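Cytosolic protein (Streptococcus thermophilus, PDB 2QZI) is of unknown function but forms a small, probably cytosolic alpha+beta domain of the DUF1827 family, crystallised with bound sodium ions. Local coordinates at residues 57-68 and 88-99. Numbering follows the deposited sequence. Where two conformers were deposited one is given.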
ATOM      1  N   ARG A  57      -1.784  13.114  11.920  1.00 86.58           N
ATOM      2  CA  ARG A  57      -0.660  12.768  12.785  1.00 85.73           C
ATOM      3  C   ARG A  57       0.361  11.994  12.010  1.00 85.86           C
ATOM      4  O   ARG A  57       0.096  11.556  10.891  1.00 85.70           O
ATOM      5  CB  ARG A  57      -1.128  11.929  13.989  1.00 85.76           C
ATOM      6  CG  ARG A  57      -1.966  10.675  13.641  1.00 84.46           C
ATOM      7  CD  ARG A  57      -2.266   9.798  14.878  1.00 81.27           C
ATOM      8  NE  ARG A  57      -3.153   8.668  14.563  1.00 78.12           N
ATOM      9  CZ  ARG A  57      -2.781   7.565  13.902  1.00 80.16           C
ATOM     10  NH1 ARG A  57      -1.504   7.410  13.458  1.00 74.19           N
ATOM     11  NH2 ARG A  57      -3.690   6.615  13.657  1.00 74.51           N
ATOM     12  N   ALA A  58       1.538  11.834  12.608  1.00 85.29           N
ATOM     13  CA  ALA A  58       2.542  10.929  12.088  1.00 84.55           C
ATOM     14  C   ALA A  58       2.018   9.493  12.180  1.00 84.48           C
ATOM     15  O   ALA A  58       1.315   9.141  13.124  1.00 84.31           O
ATOM     16  CB  ALA A  58       3.872  11.093  12.877  1.00 84.58           C
ATOM     17  N   VAL A  59       2.337   8.663  11.185  1.00 84.74           N
ATOM     18  CA  VAL A  59       2.032   7.244  11.312  1.00 84.49           C
ATOM     19  C   VAL A  59       3.089   6.523  12.145  1.00 84.44           C
ATOM     20  O   VAL A  59       4.319   6.626  11.892  1.00 83.99           O
ATOM     21  CB  VAL A  59       1.634   6.535   9.956  1.00 85.08           C
ATOM     22  CG1 VAL A  59       1.732   7.465   8.774  1.00 85.67           C
ATOM     23  CG2 VAL A  59       2.353   5.235   9.751  1.00 83.18           C
ATOM     24  N   LYS A  60       2.585   5.840  13.174  1.00 83.38           N
ATOM     25  CA  LYS A  60       3.410   5.140  14.165  1.00 83.55           C
ATOM     26  C   LYS A  60       4.087   3.879  13.610  1.00 82.85           C
ATOM     27  O   LYS A  60       3.601   3.270  12.668  1.00 82.08           O
ATOM     28  CB  LYS A  60       2.540   4.779  15.386  1.00 83.90           C
ATOM     29  CG  LYS A  60       2.292   5.936  16.387  1.00 85.78           C
ATOM     30  CD  LYS A  60       1.358   7.015  15.842  1.00 87.16           C
ATOM     31  CE  LYS A  60       0.642   7.764  16.983  1.00 90.55           C
ATOM     32  NZ  LYS A  60      -0.544   6.999  17.505  1.00 90.34           N
ATOM     33  N   ASP A  61       5.191   3.479  14.216  1.00 83.10           N
ATOM     34  CA  ASP A  61       5.947   2.292  13.782  1.00 84.00           C
ATOM     35  C   ASP A  61       5.204   0.941  13.831  1.00 83.62           C
ATOM     36  O   ASP A  61       5.399   0.107  12.960  1.00 83.41           O
ATOM     37  CB  ASP A  61       7.220   2.159  14.610  1.00 84.70           C
ATOM     38  CG  ASP A  61       8.200   3.289  14.369  1.00 86.81           C
ATOM     39  OD1 ASP A  61       8.871   3.254  13.314  1.00 91.74           O
ATOM     40  OD2 ASP A  61       8.320   4.176  15.247  1.00 86.09           O
ATOM     41  N   ASN A  62       4.401   0.724  14.867  1.00 83.97           N
ATOM     42  CA  ASN A  62       3.636  -0.516  15.026  1.00 84.30           C
ATOM     43  C   ASN A  62       2.471  -0.630  14.027  1.00 82.72           C
ATOM     44  O   ASN A  62       2.138  -1.714  13.553  1.00 82.57           O
ATOM     45  CB  ASN A  62       3.134  -0.647  16.475  1.00 85.29           C
ATOM     46  CG  ASN A  62       1.754   0.012  16.699  1.00 89.65           C
ATOM     47  OD1 ASN A  62       0.705  -0.584  16.378  1.00 93.26           O
ATOM     48  ND2 ASN A  62       1.749   1.228  17.286  1.00 91.65           N
ATOM     49  N   GLU A  63       1.862   0.508  13.732  1.00 80.71           N
ATOM     50  CA  GLU A  63       0.923   0.662  12.656  1.00 79.55           C
ATOM     51  C   GLU A  63       1.514   0.263  11.302  1.00 79.18           C
ATOM     52  O   GLU A  63       0.870  -0.473  10.535  1.00 79.41           O
ATOM     53  CB  GLU A  63       0.570   2.126  12.615  1.00 80.23           C
ATOM     54  CG  GLU A  63      -0.752   2.460  12.065  1.00 79.92           C
ATOM     55  CD  GLU A  63      -1.094   3.891  12.341  1.00 82.30           C
ATOM     56  OE1 GLU A  63      -2.242   4.285  12.080  1.00 88.38           O
ATOM     57  OE2 GLU A  63      -0.226   4.642  12.833  1.00 86.20           O
ATOM     58  N   LEU A  64       2.727   0.753  11.009  1.00 76.78           N
ATOM     59  CA  LEU A  64       3.392   0.465   9.769  1.00 76.69           C
ATOM     60  C   LEU A  64       3.548  -1.034   9.682  1.00 76.40           C
ATOM     61  O   LEU A  64       3.296  -1.611   8.643  1.00 75.85           O
ATOM     62  CB  LEU A  64       4.806   1.079   9.760  1.00 76.28           C
ATOM     63  CG  LEU A  64       5.568   1.429   8.476  1.00 77.41           C
ATOM     64  CD1 LEU A  64       7.107   1.260   8.613  1.00 78.97           C
ATOM     65  CD2 LEU A  64       5.125   0.698   7.279  1.00 79.43           C
ATOM     66  N   GLU A  65       3.996  -1.648  10.781  1.00 77.25           N
ATOM     67  CA  GLU A  65       4.325  -3.085  10.841  1.00 78.45           C
ATOM     68  C   GLU A  65       3.093  -3.992  10.642  1.00 76.78           C
ATOM     69  O   GLU A  65       3.152  -4.987   9.897  1.00 77.42           O
ATOM     70  CB  GLU A  65       5.049  -3.406  12.158  1.00 79.66           C
ATOM     71  CG  GLU A  65       6.629  -3.312  12.117  1.00 86.83           C
ATOM     72  CD  GLU A  65       7.247  -2.280  11.099  1.00 94.16           C
ATOM     73  OE1 GLU A  65       7.526  -1.109  11.526  1.00 96.17           O
ATOM     74  OE2 GLU A  65       7.485  -2.665   9.903  1.00 93.08           O
ATOM     75  N   VAL A  66       1.988  -3.623  11.276  1.00 74.14           N
ATOM     76  CA  VAL A  66       0.711  -4.297  11.118  1.00 72.57           C
ATOM     77  C   VAL A  66       0.204  -4.180   9.673  1.00 71.48           C
ATOM     78  O   VAL A  66      -0.298  -5.142   9.096  1.00 70.30           O
ATOM     79  CB  VAL A  66      -0.317  -3.772  12.150  1.00 72.35           C
ATOM     80  CG1 VAL A  66      -1.745  -4.203  11.829  1.00 74.81           C
ATOM     81  CG2 VAL A  66       0.063  -4.236  13.560  1.00 70.29           C
ATOM     82  N   ILE A  67       0.381  -3.016   9.063  1.00 70.73           N
ATOM     83  CA  ILE A  67      -0.153  -2.800   7.712  1.00 69.43           C
ATOM     84  C   ILE A  67       0.659  -3.575   6.694  1.00 69.91           C
ATOM     85  O   ILE A  67       0.113  -4.196   5.758  1.00 68.45           O
ATOM     86  CB  ILE A  67      -0.215  -1.297   7.339  1.00 70.38           C
ATOM     87  CG1 ILE A  67      -1.385  -0.594   8.155  1.00 70.09           C
ATOM     88  CG2 ILE A  67      -0.498  -1.127   5.838  1.00 64.19           C
ATOM     89  CD1 ILE A  67      -1.185   0.904   8.185  1.00 69.48           C
ATOM     90  N   ARG A  68       1.956  -3.542   6.917  1.00 69.39           N
ATOM     91  CA  ARG A  68       2.878  -4.206   6.007  0.50 70.98           C
ATOM     92  C   ARG A  68       2.662  -5.707   6.085  1.00 71.15           C
ATOM     93  O   ARG A  68       2.638  -6.362   5.034  1.00 71.55           O
ATOM     94  CB  ARG A  68       4.345  -3.863   6.308  0.50 69.94           C
ATOM     95  CG  ARG A  68       5.304  -4.456   5.267  0.50 72.82           C
ATOM     96  CD  ARG A  68       6.777  -4.540   5.757  0.50 71.54           C
ATOM     97  NE  ARG A  68       7.605  -3.453   5.261  0.50 76.74           N
ATOM     98  CZ  ARG A  68       8.218  -2.523   6.012  0.50 75.72           C
ATOM     99  NH1 ARG A  68       8.957  -1.596   5.411  0.50 61.61           N
ATOM    100  NH2 ARG A  68       8.076  -2.504   7.352  0.50 75.36           N
ATOM    101  N   THR A  88      11.760   1.398   1.649  1.00 71.56           N
ATOM    102  CA  THR A  88      10.726   2.083   2.469  1.00 71.65           C
ATOM    103  C   THR A  88      11.143   3.538   2.591  1.00 69.88           C
ATOM    104  O   THR A  88      12.202   3.817   3.050  1.00 69.73           O
ATOM    105  CB  THR A  88      10.549   1.466   3.876  1.00 71.88           C
ATOM    106  OG1 THR A  88      10.419   0.060   3.730  1.00 74.78           O
ATOM    107  CG2 THR A  88       9.282   1.971   4.539  1.00 70.63           C
ATOM    108  N   VAL A  89      10.296   4.439   2.105  1.00 69.53           N
ATOM    109  CA  VAL A  89      10.605   5.854   2.156  1.00 68.75           C
ATOM    110  C   VAL A  89       9.713   6.492   3.231  1.00 69.28           C
ATOM    111  O   VAL A  89       8.484   6.503   3.098  1.00 68.90           O
ATOM    112  CB  VAL A  89      10.407   6.546   0.787  1.00 67.63           C
ATOM    113  CG1 VAL A  89      10.658   8.114   0.966  1.00 65.68           C
ATOM    114  CG2 VAL A  89      11.383   5.864  -0.291  1.00 67.60           C
ATOM    115  N   HIS A  90      10.358   7.031   4.254  1.00 70.14           N
ATOM    116  CA  HIS A  90       9.665   7.675   5.361  0.50 71.40           C
ATOM    117  C   HIS A  90       9.784   9.194   5.224  1.00 71.70           C
ATOM    118  O   HIS A  90      10.869   9.739   5.287  1.00 67.92           O
ATOM    119  CB  HIS A  90      10.333   7.247   6.671  0.50 71.78           C
ATOM    120  CG  HIS A  90       9.384   6.741   7.707  0.50 72.72           C
ATOM    121  ND1 HIS A  90       8.750   7.575   8.607  0.50 75.50           N
ATOM    122  CD2 HIS A  90       9.005   5.481   8.029  0.50 71.58           C
ATOM    123  CE1 HIS A  90       7.992   6.854   9.413  0.50 72.79           C
ATOM    124  NE2 HIS A  90       8.143   5.581   9.096  0.50 71.68           N
ATOM    125  N   THR A  91       8.647   9.855   5.016  1.00 73.96           N
ATOM    126  CA  THR A  91       8.569  11.309   5.170  1.00 76.85           C
ATOM    127  C   THR A  91       7.499  11.670   6.202  1.00 77.25           C
ATOM    128  O   THR A  91       6.815  10.827   6.786  1.00 78.18           O
ATOM    129  CB  THR A  91       8.164  12.050   3.855  1.00 77.95           C
ATOM    130  OG1 THR A  91       6.848  11.620   3.441  1.00 78.54           O
ATOM    131  CG2 THR A  91       9.147  11.843   2.752  1.00 78.03           C
ATOM    132  N   ASP A  92       7.324  12.962   6.316  1.00 78.20           N
ATOM    133  CA  ASP A  92       6.635  13.625   7.391  1.00 79.33           C
ATOM    134  C   ASP A  92       5.272  12.958   7.610  1.00 79.12           C
ATOM    135  O   ASP A  92       4.987  12.384   8.682  1.00 81.17           O
ATOM    136  CB  ASP A  92       6.532  15.131   7.038  1.00 79.22           C
ATOM    137  CG  ASP A  92       6.079  15.987   8.215  1.00 81.62           C
ATOM    138  OD1 ASP A  92       6.981  16.438   8.967  1.00 82.66           O
ATOM    139  OD2 ASP A  92       4.834  16.205   8.370  1.00 80.16           O
ATOM    140  N   LYS A  93       4.440  12.907   6.607  1.00 77.02           N
ATOM    141  CA  LYS A  93       3.196  12.184   6.921  1.00 76.83           C
ATOM    142  C   LYS A  93       2.904  11.063   5.942  1.00 76.27           C
ATOM    143  O   LYS A  93       1.755  10.703   5.706  1.00 76.01           O
ATOM    144  CB  LYS A  93       2.046  13.181   7.069  1.00 76.00           C
ATOM    145  CG  LYS A  93       2.146  14.082   8.334  1.00 76.52           C
ATOM    146  CD  LYS A  93       0.908  14.980   8.349  1.00 82.74           C
ATOM    147  CE  LYS A  93       1.054  16.125   9.252  1.00 86.82           C
ATOM    148  NZ  LYS A  93       2.327  16.837   8.978  1.00 88.83           N
ATOM    149  N   LEU A  94       3.972  10.537   5.343  1.00 75.46           N
ATOM    150  CA  LEU A  94       3.843   9.611   4.262  1.00 76.04           C
ATOM    151  C   LEU A  94       4.906   8.514   4.334  1.00 76.25           C
ATOM    152  O   LEU A  94       6.118   8.791   4.507  1.00 75.64           O
ATOM    153  CB  LEU A  94       3.896  10.388   2.946  1.00 76.09           C
ATOM    154  CG  LEU A  94       3.964   9.603   1.637  1.00 79.87           C
ATOM    155  CD1 LEU A  94       2.737   8.706   1.400  1.00 82.55           C
ATOM    156  CD2 LEU A  94       4.162  10.527   0.428  1.00 83.31           C
ATOM    157  N   ILE A  95       4.438   7.277   4.232  1.00 75.48           N
ATOM    158  CA  ILE A  95       5.295   6.135   4.081  1.00 76.49           C
ATOM    159  C   ILE A  95       4.943   5.390   2.789  1.00 76.13           C
ATOM    160  O   ILE A  95       3.772   5.125   2.487  1.00 77.17           O
ATOM    161  CB  ILE A  95       5.261   5.194   5.306  1.00 77.14           C
ATOM    162  CG1 ILE A  95       5.536   5.991   6.578  1.00 74.74           C
ATOM    163  CG2 ILE A  95       6.359   4.105   5.187  1.00 76.47           C
ATOM    164  CD1 ILE A  95       4.838   5.408   7.780  1.00 78.51           C
ATOM    165  N   GLU A  96       6.004   5.101   2.056  1.00 75.48           N
ATOM    166  CA  GLU A  96       6.008   4.485   0.740  1.00 76.42           C
ATOM    167  C   GLU A  96       6.840   3.221   0.817  1.00 74.48           C
ATOM    168  O   GLU A  96       8.027   3.284   1.025  1.00 73.18           O
ATOM    169  CB  GLU A  96       6.663   5.451  -0.287  1.00 76.13           C
ATOM    170  CG  GLU A  96       5.902   6.794  -0.310  1.00 80.76           C
ATOM    171  CD  GLU A  96       6.542   7.844  -1.180  1.00 88.44           C
ATOM    172  OE1 GLU A  96       6.088   7.930  -2.339  1.00 92.84           O
ATOM    173  OE2 GLU A  96       7.462   8.605  -0.715  1.00 89.69           O
ATOM    174  N   ILE A  97       6.185   2.079   0.644  1.00 74.42           N
ATOM    175  CA  ILE A  97       6.904   0.803   0.582  1.00 74.81           C
ATOM    176  C   ILE A  97       6.821   0.218  -0.829  1.00 74.55           C
ATOM    177  O   ILE A  97       5.733   0.054  -1.366  1.00 73.38           O
ATOM    178  CB  ILE A  97       6.404  -0.238   1.614  1.00 74.93           C
ATOM    179  CG1 ILE A  97       6.109   0.448   2.956  1.00 75.72           C
ATOM    180  CG2 ILE A  97       7.441  -1.378   1.729  1.00 73.60           C
ATOM    181  CD1 ILE A  97       5.542  -0.492   4.048  1.00 74.68           C
ATOM    182  N   SER A  98       7.981  -0.075  -1.416  1.00 73.07           N
ATOM    183  CA  SER A  98       8.050  -0.652  -2.756  1.00 73.83           C
ATOM    184  C   SER A  98       8.475  -2.078  -2.616  1.00 73.36           C
ATOM    185  O   SER A  98       9.427  -2.370  -1.893  1.00 72.94           O
ATOM    186  CB  SER A  98       9.083   0.072  -3.627  1.00 75.19           C
ATOM    187  OG  SER A  98       8.688   1.446  -3.572  1.00 79.25           O
ATOM    188  N   PHE A  99       7.789  -2.944  -3.353  1.00 71.68           N
ATOM    189  CA  PHE A  99       8.076  -4.364  -3.338  1.00 71.37           C
ATOM    190  C   PHE A  99       8.421  -4.785  -4.789  1.00 70.27           C
ATOM    191  O   PHE A  99       7.528  -5.054  -5.597  1.00 71.18           O
ATOM    192  CB  PHE A  99       6.886  -5.185  -2.859  1.00 69.43           C
ATOM    193  CG  PHE A  99       6.272  -4.750  -1.510  1.00 71.80           C
ATOM    194  CD1 PHE A  99       6.511  -5.498  -0.360  1.00 73.66           C
ATOM    195  CD2 PHE A  99       5.408  -3.669  -1.421  1.00 70.01           C
ATOM    196  CE1 PHE A  99       5.910  -5.178   0.894  1.00 74.40           C
ATOM    197  CE2 PHE A  99       4.792  -3.313  -0.192  1.00 70.57           C
ATOM    198  CZ  PHE A  99       5.014  -4.087   0.966  1.00 74.69           C
TER
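Leu64 reaches down from helix 61-68 between two isoleucines of strand 94-99. Its CD2 lies 3.5 Å from Ile97 CD1, a tight fit, while its CG is 4.1 Å from Ile95 CD1; in both pairs the chains cross at a slant. With CG anti to the backbone N (chi1 -156°), Leu64 brings CD2 down onto Ile97, while CD1 lies near the edge of the His90 ring. Val59, just before the helix, packs against the end of Ile95, though its exact rotation is doubtful. Here a helix covers one face of an antiparallel sheet, helix 61-68 running at 33° to strand 94-99, and the hairpin of strands 88-91 and 94-99 turns at Thr91-Leu94 in a type I turn. Ile52 of the adjoining strand 47-53 extends the same apolar layer under Val59 and Leu64. One turn beyond Leu64, Arg68, in the conformer described, crosses Ile97 at about a right angle, and Ile97 CD1 sits over one face of the guanidinium, 3.5 Å above its plane and toward the rim. In this conformer a bend at chi3 (-100°) swings the guanidinium toward Thr88, where NH1 comes 2.8 Å from Thr88 OG1, and NH2 forms a salt bridge with Glu65 OE2, whereas NE is buried without a polar partner.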